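Local coordinates for protein lipase (Acinetobacter baumannii, PDB 4OPM) that probably hydrolyses ester bonds of lipids such as triacylglycerols, as a putative lipase of the alpha/beta-hydrolase fold, at residues A[7-12]-A[194-199]; A[14-19]-A[60-65]; A[20-25]-A[35-40]. All coordinates share one frame; numbering follows the deposited sequence. Where two conformers were deposited one is given.

The three contacts follow the N-terminal part of the chain as it runs along the body of the enzyme. Contacts 1 and 2 share helix 9-19: its first turn meets helix 190-220, and its second half packs on helix 61-64. Their centres lie about 15 Å apart. The chain then turns into strand 22-29, which forms contact 3 with strand 32-39 at one margin of the central mixed sheet. Contacts 2 and 3 have centres about 8 Å apart and touch, Leu22 packing against Asn61, whereas contacts 1 and 3 stay separate, with centres about 19 Å apart. One short N-terminal passage is thereby tied first to a long helix, then to a short one, before it enters the sheet as an edge strand.

Contact 1: A[7-12]-A[194-199]; sequences VSFQTI and QAQEKL
Phe9 presents one ring face to the methyl group of Ala195, and this is the heart of a small contact between two helices. Ala195 CB sits 3.9 Å from the centroid of the Phe9 ring and 27° off its normal, a CH-pi contact displaced from the centre toward the rim. It is closest to the root of the ring, with Phe9 CG and Ala195 CB 3.5 Å apart. Chi1 of Phe9 (-177°) sets this CG anti to the backbone N, beside the carbonyl carbon.

The rim of the same ring meets two more side chains. Gln196 OE1 lies in the ring plane near CE2 and CZ, 3.5 Å from Phe9 CE2, with the amide turned 65° from the ring; the polar oxygen thus meets the C-H rim and not the pi face. Leu199 CD1 is also in plane, along the CD2-CE2 side, 4.0 Å from Phe9 CE2.

In the alpha/beta-hydrolase fold, the stretch between strands 137-143 and 237-242 is where cap or lid helices are commonly inserted, and helix 190-220 lies there. Contact 1 therefore joins the start of helix 9-19, which precedes the central sheet, to a helix probably belonging to such a cap. A polyethylene glycol molecule, probably from the crystallisation liquor, lies about 4 Å from the Phe9 side chain.

Gln10 meets Leu199 tip to tip, its chain bent at chi2, with Gln10 OE1 3.7 Å from Leu199 CD1. Behind Phe9, Ser8 N-caps the helix: its OG accepts a weak bond from Gln10 N.

Contact 2: A[14-19]-A[60-65]; sequences QQERNW and WNRVAH
The indole of Trp19 lies flat over the imidazole of His65, in an offset stack whose planes are only 6° apart; the centroids of the six-membered Trp19 ring and the His65 ring are separated by 3.8 Å. His65 ND1 sits over the indole face, while His65 CB adds a CH-pi contact to the six-membered ring. The histidine uses its edge as well: ND1 donates to Trp19 O at 2.8 Å, with the oxygen practically in the imidazole plane, although the donor stands 39° out of the carbonyl plane. One imidazole thus grips both the side chain and the backbone of Trp19, and the bond and the stack together hold the ring in this rotation.

One turn earlier on the same helix, Glu16 reaches across with CG anti to the backbone N (chi1 -166°) and an extended chain. Asn61 ND2 donates to Glu16 OE1 over 2.8 Å along a nearly straight N-H line. The carboxylate and amide planes stand perpendicular, and the oxygen is approached from above its own plane. Asn61 ND2 also bonds Asp58, whose carboxylate forms a salt bridge with Arg17 NE; Arg17 CG lies 3.9 Å from Asn61 ND2.

The other oxygen of Glu16 looks toward Arg62 through water 1, which donates to Glu16 OE2 (2.6 Å) and accepts from Arg62 NE (2.8 Å). Directly, Glu16 OE2 is 4.2 Å from Arg62 NE, beyond salt-bridge range, and lies well out of the guanidinium plane with no N-H aimed at it; the water makes the link.

Helix-on-helix packing at the margin of an alpha/beta-hydrolase fold is what results: helix 9-19, preceding the first strand, rests on the short helix that follows strand 46-50.

Contact 3: A[20-25]-A[35-40]; sequences AGLQSK and SYSEGG
Lys25 and Tyr36 pair across the antiparallel beta hairpin of strands 22-29 and 32-39, which begins the mixed sheet of this alpha/beta hydrolase; strand 22-29 is its outermost strand on that side. The hairpin is closely held at Gln23-Glu38 and Lys25-Tyr36, both hydrogen-bonded pairs. Lys25 N donates to Tyr36 O at 2.8 Å, and Gln23 N donates to Glu38 O at 2.9 Å; each pair has the return bond too.

On the face bearing Lys25, Tyr36 and Glu38, the lysine CB rests over the tyrosine ring, 3.8 Å from its centroid and 21° off the normal. Chi1 of Tyr36 (65°) sets CG between the backbone N and the carbonyl carbon. The ring beyond it has one face against Lys25 CB, while Phe104 meets it edge-to-face. On the other face, Leu22 CD1 packs 4.0 Å from Ser37 CB, with Asn61 and Ala64 of the short helix against the leucine. Arg57 bonds the hydroxyls of both Ser24 and Ser37.

Pairing is looser toward Gly21, the Schellman glycine that ends helix 9-19. Gly21 O approaches Gly39 CA in a CA-H...O contact of 3.3 Å, but its link to Gly40 N runs through water 2, which donates to Gly21 O and accepts from Gly40 N. Gly21 and Gly40 are exposed at this end.

At the end of the extended lysine chain, Lys25 NZ forms a salt bridge with Glu38 OE1 at 2.9 Å. His72 NE2 is hydrogen-bonded to Glu38 OE2, giving the carboxylate a partner at each oxygen, and the ammonium nitrogen of Lys25 meets OE1 from 57° above the carboxylate plane.

Contact 1: A[7-12]-A[194-199]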
loop_
_atom_site.group_PDB
_atom_site.type_symbol
_atom_site.label_atom_id
_atom_site.label_comp_id
_atom_site.label_asym_id
_atom_site.label_seq_id
_atom_site.Cartn_x
_atom_site.Cartn_y
_atom_site.Cartn_z
ATOM N N VAL A 7 9.201 8.130 -26.066
ATOM C CA VAL A 7 7.943 8.223 -25.332
ATOM C C VAL A 7 8.184 8.875 -23.973
ATOM O O VAL A 7 9.268 8.754 -23.403
ATOM C CB VAL A 7 7.310 6.791 -25.194
ATOM C CG1 VAL A 7 8.215 5.838 -24.404
ATOM C CG2 VAL A 7 5.890 6.830 -24.610
ATOM N N SER A 8 7.175 9.575 -23.468
ATOM C CA SER A 8 7.205 10.136 -22.128
ATOM C C SER A 8 6.872 9.016 -21.129
ATOM O O SER A 8 5.958 8.231 -21.387
ATOM C CB SER A 8 6.188 11.263 -22.020
ATOM O OG SER A 8 5.943 11.562 -20.658
ATOM N N PHE A 9 7.568 8.956 -19.987
ATOM C CA PHE A 9 7.277 7.960 -18.958
ATOM C C PHE A 9 5.850 8.135 -18.423
ATOM O O PHE A 9 5.189 7.139 -18.112
ATOM C CB PHE A 9 8.286 8.032 -17.812
ATOM C CG PHE A 9 8.094 6.975 -16.746
ATOM C CD1 PHE A 9 8.279 5.631 -17.036
ATOM C CD2 PHE A 9 7.760 7.329 -15.442
ATOM C CE1 PHE A 9 8.141 4.658 -16.040
ATOM C CE2 PHE A 9 7.622 6.354 -14.445
ATOM C CZ PHE A 9 7.806 5.023 -14.755
ATOM N N GLN A 10 5.354 9.397 -18.374
ATOM C CA GLN A 10 3.985 9.673 -17.934
ATOM C C GLN A 10 2.977 8.987 -18.873
ATOM O O GLN A 10 1.987 8.442 -18.384
ATOM C CB GLN A 10 3.733 11.187 -17.862
ATOM C CG GLN A 10 4.448 11.861 -16.677
ATOM C CD GLN A 10 4.050 11.264 -15.333
ATOM O OE1 GLN A 10 4.896 10.853 -14.540
ATOM N NE2 GLN A 10 2.759 11.160 -15.062
ATOM N N THR A 11 3.263 8.959 -20.200
ATOM C CA THR A 11 2.425 8.292 -21.214
ATOM C C THR A 11 2.437 6.775 -20.949
ATOM O O THR A 11 1.386 6.135 -21.063
ATOM C CB THR A 11 2.901 8.652 -22.641
ATOM O OG1 THR A 11 2.824 10.067 -22.799
ATOM C CG2 THR A 11 2.064 7.982 -23.738
ATOM N N ILE A 12 3.603 6.217 -20.558
ATOM C CA ILE A 12 3.735 4.785 -20.215
ATOM C C ILE A 12 2.820 4.469 -19.022
ATOM O O ILE A 12 2.060 3.509 -19.087
ATOM C CB ILE A 12 5.211 4.384 -19.917
ATOM C CG1 ILE A 12 6.132 4.548 -21.158
ATOM C CG2 ILE A 12 5.327 2.976 -19.274
ATOM C CD1 ILE A 12 5.791 3.632 -22.415
ATOM N N GLN A 194 15.187 4.987 -14.258
ATOM C CA GLN A 194 15.711 6.353 -14.126
ATOM C C GLN A 194 14.583 7.390 -14.053
ATOM O O GLN A 194 14.675 8.322 -13.252
ATOM C CB GLN A 194 16.672 6.669 -15.277
ATOM C CG GLN A 194 18.022 5.967 -15.083
ATOM C CD GLN A 194 18.886 5.876 -16.314
ATOM O OE1 GLN A 194 18.679 6.562 -17.319
ATOM N NE2 GLN A 194 19.892 5.021 -16.252
ATOM N N ALA A 195 13.504 7.202 -14.853
ATOM C CA ALA A 195 12.336 8.087 -14.846
ATOM C C ALA A 195 11.592 7.970 -13.513
ATOM O O ALA A 195 11.249 8.995 -12.924
ATOM C CB ALA A 195 11.410 7.746 -16.000
ATOM N N GLN A 196 11.387 6.730 -13.013
ATOM C CA GLN A 196 10.715 6.517 -11.725
ATOM C C GLN A 196 11.556 7.101 -10.582
ATOM O O GLN A 196 11.009 7.774 -9.700
ATOM C CB GLN A 196 10.418 5.021 -11.482
ATOM C CG GLN A 196 9.617 4.741 -10.189
ATOM C CD GLN A 196 8.344 5.548 -10.073
ATOM O OE1 GLN A 196 7.511 5.575 -10.984
ATOM N NE2 GLN A 196 8.163 6.216 -8.939
ATOM N N GLU A 197 12.880 6.876 -10.620
ATOM C CA GLU A 197 13.804 7.399 -9.601
ATOM C C GLU A 197 13.694 8.921 -9.488
ATOM O O GLU A 197 13.645 9.451 -8.373
ATOM C CB GLU A 197 15.238 6.995 -9.940
ATOM C CG GLU A 197 16.289 7.539 -8.983
ATOM C CD GLU A 197 17.667 7.009 -9.311
ATOM O OE1 GLU A 197 18.190 7.345 -10.397
ATOM O OE2 GLU A 197 18.195 6.203 -8.513
ATOM N N LYS A 198 13.656 9.625 -10.643
ATOM C CA LYS A 198 13.537 11.087 -10.671
ATOM C C LYS A 198 12.252 11.564 -9.969
ATOM O O LYS A 198 12.325 12.508 -9.192
ATOM C CB LYS A 198 13.599 11.617 -12.115
ATOM C CG LYS A 198 13.562 13.146 -12.247
ATOM C CD LYS A 198 14.678 13.855 -11.462
ATOM C CE LYS A 198 14.823 15.309 -11.843
ATOM N NZ LYS A 198 13.629 16.122 -11.478
ATOM N N LEU A 199 11.115 10.871 -10.177
ATOM C CA LEU A 199 9.835 11.214 -9.529
ATOM C C LEU A 199 9.939 11.046 -8.015
ATOM O O LEU A 199 9.456 11.889 -7.261
ATOM C CB LEU A 199 8.679 10.363 -10.080
ATOM C CG LEU A 199 8.324 10.588 -11.567
ATOM C CD1 LEU A 199 7.365 9.514 -12.068
ATOM C CD2 LEU A 199 7.737 11.963 -11.791
#

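Contact 2: A[14-19]-A[60-65]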
loop_
_atom_site.group_PDB
_atom_site.type_symbol
_atom_site.label_atom_id
_atom_site.label_comp_id
_atom_site.label_asym_id
_atom_site.label_seq_id
_atom_site.Cartn_x
_atom_site.Cartn_y
_atom_site.Cartn_z
ATOM N N GLN A 14 0.172 6.102 -18.034
ATOM C CA GLN A 14 -1.224 6.213 -18.496
ATOM C C GLN A 14 -1.677 4.917 -19.176
ATOM O O GLN A 14 -2.780 4.420 -18.913
ATOM C CB GLN A 14 -1.391 7.406 -19.455
ATOM C CG GLN A 14 -1.272 8.741 -18.724
ATOM C CD GLN A 14 -0.912 9.889 -19.640
ATOM O OE1 GLN A 14 -1.126 9.842 -20.863
ATOM N NE2 GLN A 14 -0.360 10.953 -19.052
ATOM N N GLN A 15 -0.815 4.375 -20.048
ATOM C CA GLN A 15 -1.109 3.148 -20.789
ATOM C C GLN A 15 -1.242 1.952 -19.842
ATOM O O GLN A 15 -2.137 1.107 -20.033
ATOM C CB GLN A 15 -0.024 2.894 -21.839
ATOM C CG GLN A 15 -0.066 3.891 -22.987
ATOM C CD GLN A 15 0.866 3.456 -24.075
ATOM O OE1 GLN A 15 0.632 2.454 -24.749
ATOM N NE2 GLN A 15 1.971 4.155 -24.229
ATOM N N GLU A 16 -0.375 1.881 -18.804
ATOM C CA GLU A 16 -0.437 0.776 -17.839
ATOM C C GLU A 16 -1.757 0.841 -17.057
ATOM O O GLU A 16 -2.380 -0.195 -16.845
ATOM C CB GLU A 16 0.758 0.751 -16.879
ATOM C CG GLU A 16 0.823 -0.583 -16.143
ATOM C CD GLU A 16 1.798 -0.685 -14.985
ATOM O OE1 GLU A 16 1.867 0.266 -14.175
ATOM O OE2 GLU A 16 2.436 -1.756 -14.849
ATOM N N ARG A 17 -2.189 2.064 -16.646
ATOM C CA ARG A 17 -3.466 2.236 -15.938
ATOM C C ARG A 17 -4.629 1.771 -16.835
ATOM O O ARG A 17 -5.532 1.065 -16.374
ATOM C CB ARG A 17 -3.676 3.692 -15.510
ATOM C CG ARG A 17 -2.692 4.162 -14.449
ATOM C CD ARG A 17 -2.676 5.689 -14.400
ATOM N NE ARG A 17 -1.508 6.165 -13.650
ATOM C CZ ARG A 17 -0.959 7.364 -13.793
ATOM N NH1 ARG A 17 -1.456 8.229 -14.672
ATOM N NH2 ARG A 17 0.101 7.703 -13.074
ATOM N N ASN A 18 -4.576 2.139 -18.131
ATOM C CA ASN A 18 -5.605 1.729 -19.090
ATOM C C ASN A 18 -5.662 0.184 -19.201
ATOM O O ASN A 18 -6.749 -0.390 -19.182
ATOM C CB ASN A 18 -5.355 2.357 -20.457
ATOM C CG ASN A 18 -6.538 2.173 -21.369
ATOM O OD1 ASN A 18 -6.562 1.281 -22.222
ATOM N ND2 ASN A 18 -7.589 2.937 -21.129
ATOM N N TRP A 19 -4.494 -0.474 -19.262
ATOM C CA TRP A 19 -4.369 -1.934 -19.325
ATOM C C TRP A 19 -4.978 -2.587 -18.059
ATOM O O TRP A 19 -5.544 -3.678 -18.134
ATOM C CB TRP A 19 -2.886 -2.329 -19.503
ATOM C CG TRP A 19 -2.602 -3.777 -19.251
ATOM C CD1 TRP A 19 -2.767 -4.817 -20.124
ATOM C CD2 TRP A 19 -2.147 -4.353 -18.015
ATOM N NE1 TRP A 19 -2.452 -6.008 -19.503
ATOM C CE2 TRP A 19 -2.043 -5.749 -18.219
ATOM C CE3 TRP A 19 -1.783 -3.817 -16.761
ATOM C CZ2 TRP A 19 -1.597 -6.619 -17.214
ATOM C CZ3 TRP A 19 -1.350 -4.677 -15.758
ATOM C CH2 TRP A 19 -1.237 -6.057 -15.995
ATOM N N TRP A 60 -0.228 -0.728 -7.454
ATOM C CA TRP A 60 -1.315 -1.691 -7.460
ATOM C C TRP A 60 -1.804 -2.068 -8.875
ATOM O O TRP A 60 -2.722 -2.877 -8.970
ATOM C CB TRP A 60 -2.499 -1.126 -6.665
ATOM C CG TRP A 60 -2.303 -1.183 -5.184
ATOM C CD1 TRP A 60 -1.971 -0.145 -4.357
ATOM C CD2 TRP A 60 -2.421 -2.343 -4.352
ATOM N NE1 TRP A 60 -1.874 -0.592 -3.058
ATOM C CE2 TRP A 60 -2.169 -1.932 -3.022
ATOM C CE3 TRP A 60 -2.750 -3.688 -4.595
ATOM C CZ2 TRP A 60 -2.216 -2.825 -1.943
ATOM C CZ3 TRP A 60 -2.812 -4.569 -3.525
ATOM C CH2 TRP A 60 -2.570 -4.129 -2.211
ATOM N N ASN A 61 -1.231 -1.493 -9.945
ATOM C CA ASN A 61 -1.729 -1.710 -11.313
ATOM C C ASN A 61 -1.784 -3.172 -11.726
ATOM O O ASN A 61 -2.812 -3.593 -12.265
ATOM C CB ASN A 61 -0.941 -0.915 -12.352
ATOM C CG ASN A 61 -1.247 0.575 -12.286
ATOM O OD1 ASN A 61 -2.206 1.005 -11.623
ATOM N ND2 ASN A 61 -0.430 1.391 -12.939
ATOM N N ARG A 62 -0.717 -3.940 -11.453
ATOM C CA ARG A 62 -0.617 -5.369 -11.838
ATOM C C ARG A 62 -1.680 -6.220 -11.142
ATOM O O ARG A 62 -2.239 -7.126 -11.758
ATOM C CB ARG A 62 0.788 -5.916 -11.533
ATOM C CG ARG A 62 1.859 -5.222 -12.329
ATOM C CD ARG A 62 3.225 -5.810 -12.093
ATOM N NE ARG A 62 4.198 -4.942 -12.736
ATOM C CZ ARG A 62 5.124 -5.329 -13.602
ATOM N NH1 ARG A 62 5.277 -6.616 -13.890
ATOM N NH2 ARG A 62 5.923 -4.435 -14.165
ATOM N N VAL A 63 -1.962 -5.922 -9.869
ATOM C CA VAL A 63 -2.990 -6.625 -9.106
ATOM C C VAL A 63 -4.373 -6.104 -9.547
ATOM O O VAL A 63 -5.287 -6.904 -9.801
ATOM C CB VAL A 63 -2.763 -6.456 -7.575
ATOM C CG1 VAL A 63 -4.011 -6.831 -6.775
ATOM C CG2 VAL A 63 -1.554 -7.271 -7.106
ATOM N N ALA A 64 -4.539 -4.756 -9.612
ATOM C CA ALA A 64 -5.830 -4.144 -9.973
ATOM C C ALA A 64 -6.341 -4.660 -11.325
ATOM O O ALA A 64 -7.540 -4.839 -11.495
ATOM C CB ALA A 64 -5.717 -2.627 -10.006
ATOM N N HIS A 65 -5.424 -4.936 -12.269
ATOM C CA HIS A 65 -5.774 -5.478 -13.594
ATOM C C HIS A 65 -6.750 -6.680 -13.481
ATOM O O HIS A 65 -7.621 -6.836 -14.330
ATOM C CB HIS A 65 -4.490 -5.911 -14.317
ATOM C CG HIS A 65 -4.717 -6.679 -15.583
ATOM N ND1 HIS A 65 -5.053 -6.044 -16.758
ATOM C CD2 HIS A 65 -4.610 -8.011 -15.815
ATOM C CE1 HIS A 65 -5.143 -6.998 -17.672
ATOM N NE2 HIS A 65 -4.902 -8.202 -17.146
HETATM O O HOH W 1 4.364 -2.205 -13.098
#

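Contact 3: A[20-25]-A[35-40]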
loop_
_atom_site.group_PDB
_atom_site.type_symbol
_atom_site.label_atom_id
_atom_site.label_comp_id
_atom_site.label_asym_id
_atom_site.label_seq_id
_atom_site.Cartn_x
_atom_site.Cartn_y
_atom_site.Cartn_z
ATOM N N ALA A 20 -4.840 -1.917 -16.903
ATOM C CA ALA A 20 -5.376 -2.382 -15.630
ATOM C C ALA A 20 -6.900 -2.120 -15.504
ATOM O O ALA A 20 -7.508 -2.544 -14.514
ATOM C CB ALA A 20 -4.635 -1.716 -14.489
ATOM N N GLY A 21 -7.484 -1.433 -16.498
ATOM C CA GLY A 21 -8.896 -1.060 -16.509
ATOM C C GLY A 21 -9.182 0.104 -15.570
ATOM O O GLY A 21 -10.273 0.202 -15.003
ATOM N N LEU A 22 -8.183 0.997 -15.402
ATOM C CA LEU A 22 -8.270 2.155 -14.525
ATOM C C LEU A 22 -8.231 3.458 -15.283
ATOM O O LEU A 22 -7.581 3.558 -16.334
ATOM C CB LEU A 22 -7.087 2.150 -13.537
ATOM C CG LEU A 22 -6.929 0.922 -12.614
ATOM C CD1 LEU A 22 -5.532 0.893 -11.991
ATOM C CD2 LEU A 22 -8.007 0.905 -11.504
ATOM N N GLN A 23 -8.871 4.479 -14.708
ATOM C CA GLN A 23 -8.793 5.848 -15.200
ATOM C C GLN A 23 -8.351 6.747 -14.040
ATOM O O GLN A 23 -8.579 6.406 -12.876
ATOM C CB GLN A 23 -10.092 6.320 -15.865
ATOM C CG GLN A 23 -11.274 6.546 -14.943
ATOM C CD GLN A 23 -12.459 7.032 -15.753
ATOM O OE1 GLN A 23 -12.444 8.115 -16.336
ATOM N NE2 GLN A 23 -13.495 6.224 -15.846
ATOM N N SER A 24 -7.674 7.856 -14.360
ATOM C CA SER A 24 -7.172 8.797 -13.364
ATOM C C SER A 24 -8.221 9.838 -13.079
ATOM O O SER A 24 -8.848 10.374 -14.001
ATOM C CB SER A 24 -5.868 9.444 -13.818
ATOM O OG SER A 24 -4.849 8.460 -13.931
ATOM N N LYS A 25 -8.460 10.074 -11.786
ATOM C CA LYS A 25 -9.451 11.027 -11.311
ATOM C C LYS A 25 -8.832 11.916 -10.245
ATOM O O LYS A 25 -7.750 11.615 -9.719
ATOM C CB LYS A 25 -10.700 10.291 -10.786
ATOM C CG LYS A 25 -11.515 9.652 -11.927
ATOM C CD LYS A 25 -12.946 9.401 -11.586
ATOM C CE LYS A 25 -13.647 8.706 -12.731
ATOM N NZ LYS A 25 -15.014 8.265 -12.351
ATOM N N SER A 35 -5.394 12.597 -5.878
ATOM C CA SER A 35 -5.232 11.934 -7.168
ATOM C C SER A 35 -5.537 10.464 -6.901
ATOM O O SER A 35 -5.049 9.920 -5.901
ATOM C CB SER A 35 -3.817 12.123 -7.710
ATOM O OG SER A 35 -3.575 11.246 -8.799
ATOM N N TYR A 36 -6.365 9.829 -7.735
ATOM C CA TYR A 36 -6.679 8.415 -7.529
ATOM C C TYR A 36 -7.050 7.739 -8.829
ATOM O O TYR A 36 -7.471 8.402 -9.786
ATOM C CB TYR A 36 -7.802 8.203 -6.487
ATOM C CG TYR A 36 -9.169 8.747 -6.863
ATOM C CD1 TYR A 36 -9.463 10.104 -6.724
ATOM C CD2 TYR A 36 -10.204 7.889 -7.244
ATOM C CE1 TYR A 36 -10.734 10.602 -7.014
ATOM C CE2 TYR A 36 -11.475 8.380 -7.549
ATOM C CZ TYR A 36 -11.735 9.737 -7.425
ATOM O OH TYR A 36 -12.980 10.252 -7.697
ATOM N N SER A 37 -6.849 6.416 -8.860
ATOM C CA SER A 37 -7.257 5.571 -9.974
ATOM C C SER A 37 -8.587 4.954 -9.632
ATOM O O SER A 37 -8.847 4.638 -8.459
ATOM C CB SER A 37 -6.227 4.469 -10.233
ATOM O OG SER A 37 -4.981 5.019 -10.597
ATOM N N GLU A 38 -9.440 4.786 -10.641
ATOM C CA GLU A 38 -10.739 4.163 -10.446
ATOM C C GLU A 38 -11.040 3.251 -11.615
ATOM O O GLU A 38 -10.826 3.639 -12.767
ATOM C CB GLU A 38 -11.838 5.223 -10.276
ATOM C CG GLU A 38 -13.236 4.644 -10.096
ATOM C CD GLU A 38 -14.347 5.639 -9.824
ATOM O OE1 GLU A 38 -14.108 6.859 -9.957
ATOM O OE2 GLU A 38 -15.470 5.192 -9.506
ATOM N N GLY A 39 -11.545 2.066 -11.306
ATOM C CA GLY A 39 -11.936 1.086 -12.316
ATOM C C GLY A 39 -13.091 0.208 -11.882
ATOM O O GLY A 39 -13.459 0.172 -10.700
ATOM N N GLY A 40 -13.688 -0.467 -12.860
ATOM C CA GLY A 40 -14.823 -1.350 -12.631
ATOM C C GLY A 40 -16.157 -0.639 -12.471
ATOM O O GLY A 40 -16.222 0.594 -12.380
HETATM O O HOH W 2 -12.817 -0.394 -15.573
HETATM O O HOH W 3 -5.137 11.683 -10.852
#